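Local structure of nitrogenase molybdenum-iron protein beta chain (Clostridium pasteurianum, 4WES) at residues Tyr30-Leu33 and Leu39-Ser42; Pro63-Thr68 and Tyr216-Glu221; Lys89-Phe92 and Asn96-Ile99; Thr117-Met122 and Lys132-Thr137. The protein forms, with the alpha chain, the molybdenum-iron component of nitrogenase, which reduces dinitrogen to ammonium, and shares with that chain the ligands of an [8Fe-7S] cluster. All coordinates share one frame; numbering follows the deposited sequence. Where two conformers were deposited one is given.

Interaction 1: residues Tyr30-Leu33 and Leu39-Ser42; sequences YAAL and LPHS
Ala32 and Leu33, late in helix 24-33, close on the ring of Pro40 in strand 38-43. Tyr30, at the start of this part of the helix, turns away from the strand. Its OH is hydrogen-bonded to Val179 O and Thr204 OG1, and its ring meets Phe178 edge-to-face. Ala32 is the first residue to meet the strand. Its CB points toward Pro40 and lies 3.8 Å from Pro40 CG, with Pro40 CB at 4.0 Å. The CA atoms of Ala32 and Pro40 are 5.7 Å apart, so the methyl alone spans the gap. Leu33 follows and reaches the same ring from a different place on the helix. Its CG stands beside the backbone N (chi1 -71°), and the branch CD2 comes to 3.7 Å from Pro40 CG and 3.9 Å from Pro40 CD. The leucine branch lies across the proline ring. Pro40 CG is therefore touched by both helix residues. No hydrogen bond joins the segments, and the contact is apolar and buried. The side chains of Leu39 and His41 leave the strand on its other side and touch helix 81-95 instead. Ala32 also packs on Ala101 of the adjoining strand 99-104. Helices thus cover both faces of a parallel sheet, the layered, Rossmann-like alpha/beta architecture found in the domains of nitrogenase component 1 subunits.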
loop_
_atom_site.group_PDB
_atom_site.type_symbol
_atom_site.label_atom_id
_atom_site.label_comp_id
_atom_site.label_asym_id
_atom_site.label_seq_id
_atom_site.Cartn_x
_atom_site.Cartn_y
_atom_site.Cartn_z
ATOM N N TYR B 30 -19.184 7.797 -19.220
ATOM C CA TYR B 30 -19.201 6.977 -18.043
ATOM C C TYR B 30 -20.631 6.726 -17.550
ATOM O O TYR B 30 -21.011 5.591 -17.267
ATOM C CB TYR B 30 -18.337 7.645 -16.962
ATOM C CG TYR B 30 -18.260 6.870 -15.671
ATOM C CD1 TYR B 30 -17.493 5.727 -15.581
ATOM C CD2 TYR B 30 -18.969 7.256 -14.531
ATOM C CE1 TYR B 30 -17.444 4.987 -14.420
ATOM C CE2 TYR B 30 -18.904 6.550 -13.363
ATOM C CZ TYR B 30 -18.140 5.402 -13.292
ATOM O OH TYR B 30 -18.083 4.616 -12.169
ATOM N N ALA B 31 -21.404 7.788 -17.437
ATOM C CA ALA B 31 -22.815 7.625 -17.055
ATOM C C ALA B 31 -23.553 6.681 -17.982
ATOM O O ALA B 31 -24.360 5.839 -17.519
ATOM C CB ALA B 31 -23.494 8.998 -16.998
ATOM N N ALA B 32 -23.361 6.833 -19.288
ATOM C CA ALA B 32 -24.022 5.998 -20.248
ATOM C C ALA B 32 -23.643 4.514 -20.123
ATOM O O ALA B 32 -24.475 3.627 -20.310
ATOM C CB ALA B 32 -23.754 6.484 -21.653
ATOM N N LEU B 33 -22.377 4.263 -19.807
ATOM C CA LEU B 33 -21.945 2.888 -19.555
ATOM C C LEU B 33 -22.604 2.301 -18.299
ATOM O O LEU B 33 -22.530 1.098 -18.057
ATOM C CB LEU B 33 -20.425 2.799 -19.486
ATOM C CG LEU B 33 -19.742 2.975 -20.836
ATOM C CD1 LEU B 33 -18.231 3.102 -20.665
ATOM C CD2 LEU B 33 -20.026 1.828 -21.798
ATOM N N LEU B 39 -24.878 1.678 -25.850
ATOM C CA LEU B 39 -23.668 2.158 -26.476
ATOM C C LEU B 39 -23.636 3.698 -26.371
ATOM O O LEU B 39 -24.484 4.380 -26.952
ATOM C CB LEU B 39 -23.564 1.737 -27.951
ATOM C CG LEU B 39 -22.239 2.034 -28.625
ATOM C CD1 LEU B 39 -21.103 1.300 -27.951
ATOM C CD2 LEU B 39 -22.318 1.731 -30.101
ATOM N N PRO B 40 -22.661 4.253 -25.656
ATOM C CA PRO B 40 -22.464 5.704 -25.685
ATOM C C PRO B 40 -22.071 6.155 -27.088
ATOM O O PRO B 40 -21.331 5.438 -27.786
ATOM C CB PRO B 40 -21.298 5.944 -24.713
ATOM C CG PRO B 40 -21.203 4.679 -23.898
ATOM C CD PRO B 40 -21.638 3.581 -24.828
ATOM N N HIS B 41 -22.537 7.349 -27.482
ATOM C CA HIS B 41 -22.222 7.918 -28.780
ATOM C C HIS B 41 -21.761 9.338 -28.638
ATOM O O HIS B 41 -22.448 10.175 -28.049
ATOM C CB HIS B 41 -23.439 7.898 -29.706
ATOM C CG HIS B 41 -23.131 8.385 -31.074
ATOM N ND1 HIS B 41 -22.485 7.610 -32.007
ATOM C CD2 HIS B 41 -23.272 9.620 -31.623
ATOM C CE1 HIS B 41 -22.284 8.337 -33.085
ATOM N NE2 HIS B 41 -22.756 9.553 -32.887
ATOM N N SER B 42 -20.557 9.604 -29.160
ATOM C CA SER B 42 -19.950 10.927 -29.118
ATOM C C SER B 42 -20.220 11.668 -30.412
ATOM O O SER B 42 -19.705 11.321 -31.477
ATOM C CB SER B 42 -18.459 10.743 -28.923
ATOM O OG SER B 42 -17.786 11.997 -28.887
#

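Interaction 2: residues Pro63-Thr68 and Tyr216-Glu221; sequences PAMAST and YKMYPE
Met65 and Met218 mark the nearest backbone approach, with CA atoms 7.6 Å apart, and no hydrogen bond joins the two segments. This is loop packing at the margin of an alpha/beta domain. Residues 63-68 lead into strand 67-68, an outermost strand of its parallel sheet within this chain, while 216-221 is a loop far along the sequence. Tyr216 carries much of the contact. Its CG is anti to the backbone N (chi1 173°), and the phenol reaches across to residues 63-65. The ring of Pro63 lies alongside the phenol, pointing the other way, with Pro63 CG 3.8 Å from Tyr216 CE1. Met65 reaches back toward the phenol. Its chi1 (-82°) sets CG 3.3 Å from Tyr216 OH. In the conformer given, bends at chi2 and chi3 bring Met65 CE to 3.5 Å from Tyr216 OH. Both residues approach the ring obliquely. The alpha chain borders the same place: Phe469 of that chain packs on Pro63, and the ring of its His446 meets that of Tyr216. The side chain of Pro63 is about 6 Å from a bound iron(II) ion. Met218 adds a looser apolar contact to Met65, and its CG stands 4.0 Å above the centre of the Tyr219 ring.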
loop_
_atom_site.group_PDB
_atom_site.type_symbol
_atom_site.label_atom_id
_atom_site.label_comp_id
_atom_site.label_asym_id
_atom_site.label_seq_id
_atom_site.Cartn_x
_atom_site.Cartn_y
_atom_site.Cartn_z
ATOM N N PRO B 63 -12.192 -2.747 -21.264
ATOM C CA PRO B 63 -12.744 -2.121 -22.450
ATOM C C PRO B 63 -13.651 -0.943 -22.065
ATOM O O PRO B 63 -14.245 -0.945 -20.983
ATOM C CB PRO B 63 -13.605 -3.249 -23.070
ATOM C CG PRO B 63 -13.004 -4.504 -22.518
ATOM C CD PRO B 63 -12.635 -4.136 -21.109
ATOM N N ALA B 64 -13.799 -0.012 -22.986
ATOM C CA ALA B 64 -14.765 1.093 -22.826
ATOM C C ALA B 64 -15.245 1.465 -24.206
ATOM O O ALA B 64 -14.538 2.171 -24.947
ATOM C CB ALA B 64 -14.149 2.286 -22.102
ATOM N N MET B 65 -16.423 0.972 -24.580
ATOM C CA MET B 65 -16.951 1.101 -25.930
ATOM C C MET B 65 -17.708 2.399 -26.114
ATOM O O MET B 65 -18.476 2.793 -25.219
ATOM C CB MET B 65 -17.927 -0.047 -26.180
ATOM C CG MET B 65 -17.227 -1.333 -26.568
ATOM S SD MET B 65 -16.480 -1.121 -28.190
ATOM C CE MET B 65 -15.059 -2.163 -28.053
ATOM N N ALA B 66 -17.531 3.033 -27.270
ATOM C CA ALA B 66 -18.371 4.163 -27.688
ATOM C C ALA B 66 -18.200 4.333 -29.192
ATOM O O ALA B 66 -17.127 4.069 -29.740
ATOM C CB ALA B 66 -18.023 5.467 -26.986
ATOM N N SER B 67 -19.271 4.800 -29.836
ATOM C CA SER B 67 -19.266 5.184 -31.236
ATOM C C SER B 67 -19.134 6.711 -31.350
ATOM O O SER B 67 -19.258 7.446 -30.369
ATOM C CB SER B 67 -20.554 4.715 -31.894
ATOM O OG SER B 67 -21.683 5.104 -31.158
ATOM N N THR B 68 -18.897 7.171 -32.581
ATOM C CA THR B 68 -18.760 8.599 -32.837
ATOM C C THR B 68 -19.346 8.959 -34.209
ATOM O O THR B 68 -19.433 8.131 -35.121
ATOM C CB THR B 68 -17.262 9.074 -32.758
ATOM O OG1 THR B 68 -17.150 10.420 -33.246
ATOM C CG2 THR B 68 -16.327 8.199 -33.560
ATOM N N TYR B 216 -15.464 -12.103 -25.021
ATOM C CA TYR B 216 -15.720 -10.679 -24.921
ATOM C C TYR B 216 -17.197 -10.427 -25.088
ATOM O O TYR B 216 -17.797 -10.926 -26.041
ATOM C CB TYR B 216 -14.950 -9.894 -25.991
ATOM C CG TYR B 216 -15.346 -8.449 -25.993
ATOM C CD1 TYR B 216 -15.034 -7.616 -24.938
ATOM C CD2 TYR B 216 -16.088 -7.920 -27.040
ATOM C CE1 TYR B 216 -15.433 -6.292 -24.907
ATOM C CE2 TYR B 216 -16.489 -6.606 -27.024
ATOM C CZ TYR B 216 -16.174 -5.797 -25.973
ATOM O OH TYR B 216 -16.614 -4.504 -25.959
ATOM N N LYS B 217 -17.777 -9.669 -24.164
ATOM C CA LYS B 217 -19.191 -9.363 -24.162
ATOM C C LYS B 217 -19.282 -7.838 -24.322
ATOM O O LYS B 217 -18.957 -7.084 -23.428
ATOM C CB LYS B 217 -19.824 -9.857 -22.848
ATOM C CG LYS B 217 -21.319 -9.847 -22.768
ATOM C CD LYS B 217 -21.803 -10.461 -21.456
ATOM C CE LYS B 217 -23.245 -10.094 -21.247
ATOM N NZ LYS B 217 -24.078 -11.198 -21.828
ATOM N N MET B 218 -19.748 -7.389 -25.481
ATOM C CA MET B 218 -19.785 -5.942 -25.727
ATOM C C MET B 218 -20.540 -5.146 -24.702
ATOM O O MET B 218 -20.094 -4.105 -24.250
ATOM C CB MET B 218 -20.303 -5.658 -27.119
ATOM C CG MET B 218 -20.246 -4.221 -27.497
ATOM S SD MET B 218 -20.377 -4.063 -29.310
ATOM C CE MET B 218 -20.448 -2.382 -29.335
ATOM N N TYR B 219 -21.736 -5.653 -24.371
ATOM C CA TYR B 219 -22.588 -5.076 -23.331
ATOM C C TYR B 219 -22.463 -5.952 -22.110
ATOM O O TYR B 219 -23.045 -7.042 -22.053
ATOM C CB TYR B 219 -24.045 -4.927 -23.815
ATOM C CG TYR B 219 -24.115 -4.203 -25.139
ATOM C CD1 TYR B 219 -23.717 -2.876 -25.243
ATOM C CD2 TYR B 219 -24.472 -4.854 -26.288
ATOM C CE1 TYR B 219 -23.681 -2.226 -26.457
ATOM C CE2 TYR B 219 -24.463 -4.220 -27.506
ATOM C CZ TYR B 219 -24.039 -2.895 -27.597
ATOM O OH TYR B 219 -23.992 -2.251 -28.794
ATOM N N PRO B 220 -21.702 -5.494 -21.110
ATOM C CA PRO B 220 -21.498 -6.346 -19.965
ATOM C C PRO B 220 -22.795 -6.594 -19.182
ATOM O O PRO B 220 -23.812 -5.916 -19.361
ATOM C CB PRO B 220 -20.466 -5.552 -19.129
ATOM C CG PRO B 220 -19.739 -4.706 -20.133
ATOM C CD PRO B 220 -20.824 -4.308 -21.073
ATOM N N GLU B 221 -22.702 -7.500 -18.215
ATOM C CA GLU B 221 -23.851 -7.884 -17.443
ATOM C C GLU B 221 -24.485 -6.715 -16.655
ATOM O O GLU B 221 -25.726 -6.725 -16.463
ATOM C CB GLU B 221 -23.440 -9.001 -16.465
ATOM C CG GLU B 221 -22.912 -10.265 -17.111
ATOM C CD GLU B 221 -23.986 -11.272 -17.470
ATOM O OE1 GLU B 221 -23.639 -12.471 -17.578
ATOM O OE2 GLU B 221 -25.155 -10.865 -17.651
#

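Interaction 3: residues Lys89-Phe92 and Asn96-Ile99; sequences KNIF and NPDI
Phe92 and Pro97 meet where helix 81-95 gives way to the loop before strand 99-104. The helix forms part of the connection in a beta-alpha-beta crossover from strand 67-68 to strand 99-104, and strand 38-43 lies between these two in the sheet. From CB of Phe92, chi1 (-75°) carries the ring toward the proline, and chi2 (-59°) turns its CD1-CE1 edge to it. CD1 lies 4.1 Å from Pro97 CD. Next along that edge, CE1 is 3.6 Å from Pro97 O, which sits in the ring plane. CE1 also approaches Pro97 CG. Beyond the two segments, the ring packs on Val134 and Ile100. Ile91 meets the proline too, with CG2 3.6 Å from Pro97 CG. Asn96 is the first residue to leave the helix, with positive phi. Its N makes weak hydrogen bonds to both Ile91 O (134° at the hydrogen) and Phe92 O. Pro97 has no N-H with which to continue the helical pattern. Lys132 NZ is hydrogen-bonded to both Asn96 OD1 and Pro97 O. A water also donates to Asn96 OD1 at 2.8 Å and to Phe92 O at 3.3 Å, bridging the turn.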
loop_
_atom_site.group_PDB
_atom_site.type_symbol
_atom_site.label_atom_id
_atom_site.label_comp_id
_atom_site.label_asym_id
_atom_site.label_seq_id
_atom_site.Cartn_x
_atom_site.Cartn_y
_atom_site.Cartn_z
ATOM N N LYS B 89 -27.620 4.028 -38.156
ATOM C CA LYS B 89 -27.873 2.870 -39.020
ATOM C C LYS B 89 -26.771 1.823 -38.887
ATOM O O LYS B 89 -27.046 0.615 -38.872
ATOM C CB LYS B 89 -28.044 3.290 -40.480
ATOM C CG LYS B 89 -29.167 4.287 -40.689
ATOM C CD LYS B 89 -29.332 4.630 -42.162
ATOM C CE LYS B 89 -29.964 5.997 -42.356
ATOM N NZ LYS B 89 -30.381 6.214 -43.764
ATOM N N ASN B 90 -25.523 2.266 -38.792
ATOM C CA ASN B 90 -24.410 1.326 -38.595
ATOM C C ASN B 90 -24.373 0.748 -37.194
ATOM O O ASN B 90 -24.050 -0.454 -37.030
ATOM C CB ASN B 90 -23.090 1.984 -38.952
ATOM C CG ASN B 90 -22.951 2.156 -40.445
ATOM O OD1 ASN B 90 -22.964 1.169 -41.187
ATOM N ND2 ASN B 90 -22.806 3.405 -40.914
ATOM N N ILE B 91 -24.725 1.546 -36.194
ATOM C CA ILE B 91 -24.683 1.072 -34.826
ATOM C C ILE B 91 -25.700 -0.042 -34.616
ATOM O O ILE B 91 -25.386 -1.110 -34.075
ATOM C CB ILE B 91 -24.936 2.214 -33.858
ATOM C CG1 ILE B 91 -23.756 3.174 -33.870
ATOM C CG2 ILE B 91 -25.162 1.675 -32.471
ATOM C CD1 ILE B 91 -24.066 4.561 -33.342
ATOM N N PHE B 92 -26.952 0.192 -34.996
ATOM C CA PHE B 92 -27.948 -0.846 -34.718
ATOM C C PHE B 92 -27.680 -2.109 -35.534
ATOM O O PHE B 92 -27.821 -3.214 -35.017
ATOM C CB PHE B 92 -29.378 -0.348 -34.943
ATOM C CG PHE B 92 -29.872 0.562 -33.851
ATOM C CD1 PHE B 92 -29.926 0.109 -32.556
ATOM C CD2 PHE B 92 -30.312 1.844 -34.097
ATOM C CE1 PHE B 92 -30.391 0.903 -31.534
ATOM C CE2 PHE B 92 -30.782 2.646 -33.079
ATOM C CZ PHE B 92 -30.824 2.185 -31.792
ATOM N N ASN B 96 -26.015 -3.565 -32.426
ATOM C CA ASN B 96 -27.265 -3.902 -31.755
ATOM C C ASN B 96 -27.365 -3.575 -30.255
ATOM O O ASN B 96 -27.766 -4.418 -29.465
ATOM C CB ASN B 96 -27.574 -5.392 -31.963
ATOM C CG ASN B 96 -28.995 -5.735 -31.618
ATOM O OD1 ASN B 96 -29.912 -4.930 -31.807
ATOM N ND2 ASN B 96 -29.187 -6.936 -31.130
ATOM N N PRO B 97 -27.039 -2.324 -29.834
ATOM C CA PRO B 97 -27.375 -1.942 -28.472
ATOM C C PRO B 97 -28.901 -1.873 -28.332
ATOM O O PRO B 97 -29.612 -1.788 -29.339
ATOM C CB PRO B 97 -26.749 -0.549 -28.351
ATOM C CG PRO B 97 -26.856 -0.008 -29.732
ATOM C CD PRO B 97 -26.592 -1.177 -30.642
ATOM N N ASP B 98 -29.387 -1.839 -27.089
ATOM C CA ASP B 98 -30.817 -1.573 -26.849
ATOM C C ASP B 98 -31.098 -0.062 -26.827
ATOM O O ASP B 98 -32.224 0.376 -27.086
ATOM C CB ASP B 98 -31.285 -2.230 -25.558
ATOM C CG ASP B 98 -31.345 -3.735 -25.660
ATOM O OD1 ASP B 98 -31.280 -4.280 -26.777
ATOM O OD2 ASP B 98 -31.455 -4.371 -24.599
ATOM N N ILE B 99 -30.067 0.723 -26.477
ATOM C CA ILE B 99 -30.181 2.163 -26.349
ATOM C C ILE B 99 -28.859 2.797 -26.754
ATOM O O ILE B 99 -27.798 2.326 -26.371
ATOM C CB ILE B 99 -30.625 2.567 -24.923
ATOM C CG1 ILE B 99 -30.775 4.074 -24.801
ATOM C CG2 ILE B 99 -29.714 1.998 -23.842
ATOM C CD1 ILE B 99 -31.475 4.511 -23.525
HETATM O O HOH W 1 -30.912 -3.436 -34.004
#

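Interaction 4: residues Thr117-Met122 and Lys132-Thr137; sequences TYISQM and KLVIHT
Thr117 O accepts two hydrogen bonds within its own helix, from Gln121 N at 2.9 Å and from Ser120 OG at 3.0 Å. The serine hydroxyl comes in 25° out of the carbonyl plane, while the amide makes the regular helical bond. The same helix, 115-125, forms part of the connection in a beta-alpha-beta crossover between the adjacent parallel strands 99-104 and 133-136. It runs antiparallel to strand 133-136, at 172° between their directions, and the axes come within 9.6 Å. Ile119 fills the space between them. Its chi1 (-71°) directs CG1 to the strand, and the extended chi2 carries CD1 on. CD1 and CG1 both touch Val134 CG1 at 4.0 Å, and the two side chains cross obliquely. CG2 of Ile119 faces the backbone, 4.1 Å from Val134 O. No hydrogen bond links helix to strand, and the packing is wholly through van der Waals contact. Ile135 points away to the other face of the sheet and rests on Ala101 and on Tyr160 of helix 146-161. Tyr160 also packs on Ile119, so one aromatic neighbour touches both helix and strand. His136 returns to the helix side. Its ND1 is hydrogen-bonded to Tyr160 OH, and Ile119 CD1 lies 4.0 Å from both CB and ND1 of His136, oblique to the ring.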
loop_
_atom_site.group_PDB
_atom_site.type_symbol
_atom_site.label_atom_id
_atom_site.label_comp_id
_atom_site.label_asym_id
_atom_site.label_seq_id
_atom_site.Cartn_x
_atom_site.Cartn_y
_atom_site.Cartn_z
ATOM N N THR B 117 -34.029 17.514 -33.236
ATOM C CA THR B 117 -34.460 17.422 -34.604
ATOM C C THR B 117 -33.870 16.204 -35.310
ATOM O O THR B 117 -34.608 15.460 -36.005
ATOM C CB THR B 117 -34.146 18.712 -35.379
ATOM O OG1 THR B 117 -34.924 19.783 -34.832
ATOM C CG2 THR B 117 -34.453 18.563 -36.880
ATOM N N TYR B 118 -32.568 15.950 -35.161
ATOM C CA TYR B 118 -32.008 14.790 -35.814
ATOM C C TYR B 118 -32.690 13.495 -35.338
ATOM O O TYR B 118 -32.944 12.575 -36.128
ATOM C CB TYR B 118 -30.492 14.704 -35.588
ATOM C CG TYR B 118 -29.673 15.904 -36.036
ATOM C CD1 TYR B 118 -30.134 16.789 -37.005
ATOM C CD2 TYR B 118 -28.412 16.121 -35.501
ATOM C CE1 TYR B 118 -29.366 17.881 -37.402
ATOM C CE2 TYR B 118 -27.645 17.197 -35.889
ATOM C CZ TYR B 118 -28.116 18.083 -36.826
ATOM O OH TYR B 118 -27.301 19.146 -37.194
ATOM N N ILE B 119 -32.951 13.412 -34.035
ATOM C CA ILE B 119 -33.490 12.193 -33.480
ATOM C C ILE B 119 -34.937 11.974 -33.973
ATOM O O ILE B 119 -35.369 10.853 -34.297
ATOM C CB ILE B 119 -33.385 12.210 -31.934
ATOM C CG1 ILE B 119 -31.924 12.056 -31.540
ATOM C CG2 ILE B 119 -34.193 11.067 -31.336
ATOM C CD1 ILE B 119 -31.647 12.252 -30.065
ATOM N N SER B 120 -35.704 13.052 -34.052
ATOM C CA SER B 120 -37.073 12.972 -34.586
ATOM C C SER B 120 -37.040 12.566 -36.085
ATOM O O SER B 120 -37.820 11.739 -36.541
ATOM C CB SER B 120 -37.769 14.294 -34.303
ATOM O OG SER B 120 -37.463 15.273 -35.253
ATOM N N GLN B 121 -36.041 13.049 -36.817
ATOM C CA GLN B 121 -35.870 12.698 -38.227
ATOM C C GLN B 121 -35.465 11.235 -38.392
ATOM O O GLN B 121 -35.910 10.581 -39.332
ATOM C CB GLN B 121 -34.857 13.631 -38.906
ATOM C CG GLN B 121 -35.405 15.033 -39.056
ATOM C CD GLN B 121 -34.408 16.038 -39.566
ATOM O OE1 GLN B 121 -33.197 15.840 -39.486
ATOM N NE2 GLN B 121 -34.926 17.155 -40.080
ATOM N N MET B 122 -34.672 10.700 -37.467
ATOM C CA MET B 122 -34.347 9.285 -37.573
ATOM C C MET B 122 -35.568 8.405 -37.345
ATOM O O MET B 122 -35.738 7.412 -38.049
ATOM C CB MET B 122 -33.201 8.937 -36.656
ATOM C CG MET B 122 -31.952 9.633 -37.144
ATOM S SD MET B 122 -30.521 9.190 -36.194
ATOM C CE MET B 122 -30.654 10.256 -34.764
ATOM N N LYS B 132 -36.067 -0.248 -29.688
ATOM C CA LYS B 132 -34.768 0.392 -29.466
ATOM C C LYS B 132 -34.983 1.852 -29.158
ATOM O O LYS B 132 -35.993 2.450 -29.541
ATOM C CB LYS B 132 -33.869 0.284 -30.702
ATOM C CG LYS B 132 -33.640 -1.140 -31.155
ATOM C CD LYS B 132 -32.854 -1.953 -30.153
ATOM C CE LYS B 132 -32.375 -3.266 -30.740
ATOM N NZ LYS B 132 -31.514 -4.024 -29.819
ATOM N N LEU B 133 -33.972 2.463 -28.525
ATOM C CA LEU B 133 -34.077 3.845 -28.105
ATOM C C LEU B 133 -32.830 4.642 -28.458
ATOM O O LEU B 133 -31.706 4.117 -28.426
ATOM C CB LEU B 133 -34.279 3.932 -26.590
ATOM C CG LEU B 133 -35.559 3.320 -26.054
ATOM C CD1 LEU B 133 -35.552 3.199 -24.552
ATOM C CD2 LEU B 133 -36.752 4.140 -26.515
ATOM N N VAL B 134 -33.025 5.927 -28.749
ATOM C CA VAL B 134 -31.921 6.913 -28.860
ATOM C C VAL B 134 -32.250 8.080 -27.954
ATOM O O VAL B 134 -33.312 8.688 -28.072
ATOM C CB VAL B 134 -31.750 7.424 -30.310
ATOM C CG1 VAL B 134 -30.606 8.443 -30.366
ATOM C CG2 VAL B 134 -31.498 6.276 -31.283
ATOM N N ILE B 135 -31.349 8.348 -27.013
ATOM C CA ILE B 135 -31.486 9.464 -26.113
ATOM C C ILE B 135 -30.275 10.386 -26.256
ATOM O O ILE B 135 -29.279 10.013 -26.872
ATOM C CB ILE B 135 -31.649 8.996 -24.647
ATOM C CG1 ILE B 135 -30.379 8.423 -24.037
ATOM C CG2 ILE B 135 -32.796 7.991 -24.545
ATOM C CD1 ILE B 135 -30.459 8.267 -22.547
ATOM N N HIS B 136 -30.358 11.583 -25.695
ATOM C CA HIS B 136 -29.214 12.499 -25.780
ATOM C C HIS B 136 -29.140 13.432 -24.589
ATOM O O HIS B 136 -30.134 13.670 -23.885
ATOM C CB HIS B 136 -29.237 13.359 -27.061
ATOM C CG HIS B 136 -29.966 14.654 -26.918
ATOM N ND1 HIS B 136 -31.346 14.771 -26.927
ATOM C CD2 HIS B 136 -29.481 15.897 -26.750
ATOM C CE1 HIS B 136 -31.673 16.040 -26.768
ATOM N NE2 HIS B 136 -30.560 16.743 -26.651
ATOM N N THR B 137 -27.935 13.974 -24.395
ATOM C CA THR B 137 -27.714 15.172 -23.621
ATOM C C THR B 137 -26.778 16.098 -24.401
ATOM O O THR B 137 -26.277 15.720 -25.445
ATOM C CB THR B 137 -27.171 14.885 -22.214
ATOM O OG1 THR B 137 -27.153 16.090 -21.458
ATOM C CG2 THR B 137 -25.810 14.286 -22.259
#

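Overall arrangement
Interactions 1, 2 and 4 reach one parallel sheet, and interaction 3 lies at the turn into its strand 99-104. Interactions 1 and 3 are buried. Interactions 2 and 4 are partly buried. Interactions 2 and 3 both border the alpha chain, which does not touch interaction 4. Interactions 1, 2 and 4 join their segments by apolar packing, whereas interaction 3 adds weak backbone bonds and a water at a helix end. Interactions 1 and 2 join through neighbouring strands, with His41 ND1 2.8 Å from Ser67 OG. Interactions 1 and 3 meet where Leu39 N lies 3.0 Å from Ile99 O, a probable hydrogen bond between adjacent strands. Interactions 3 and 4 meet at Lys132, which also forms a salt bridge with Asp98.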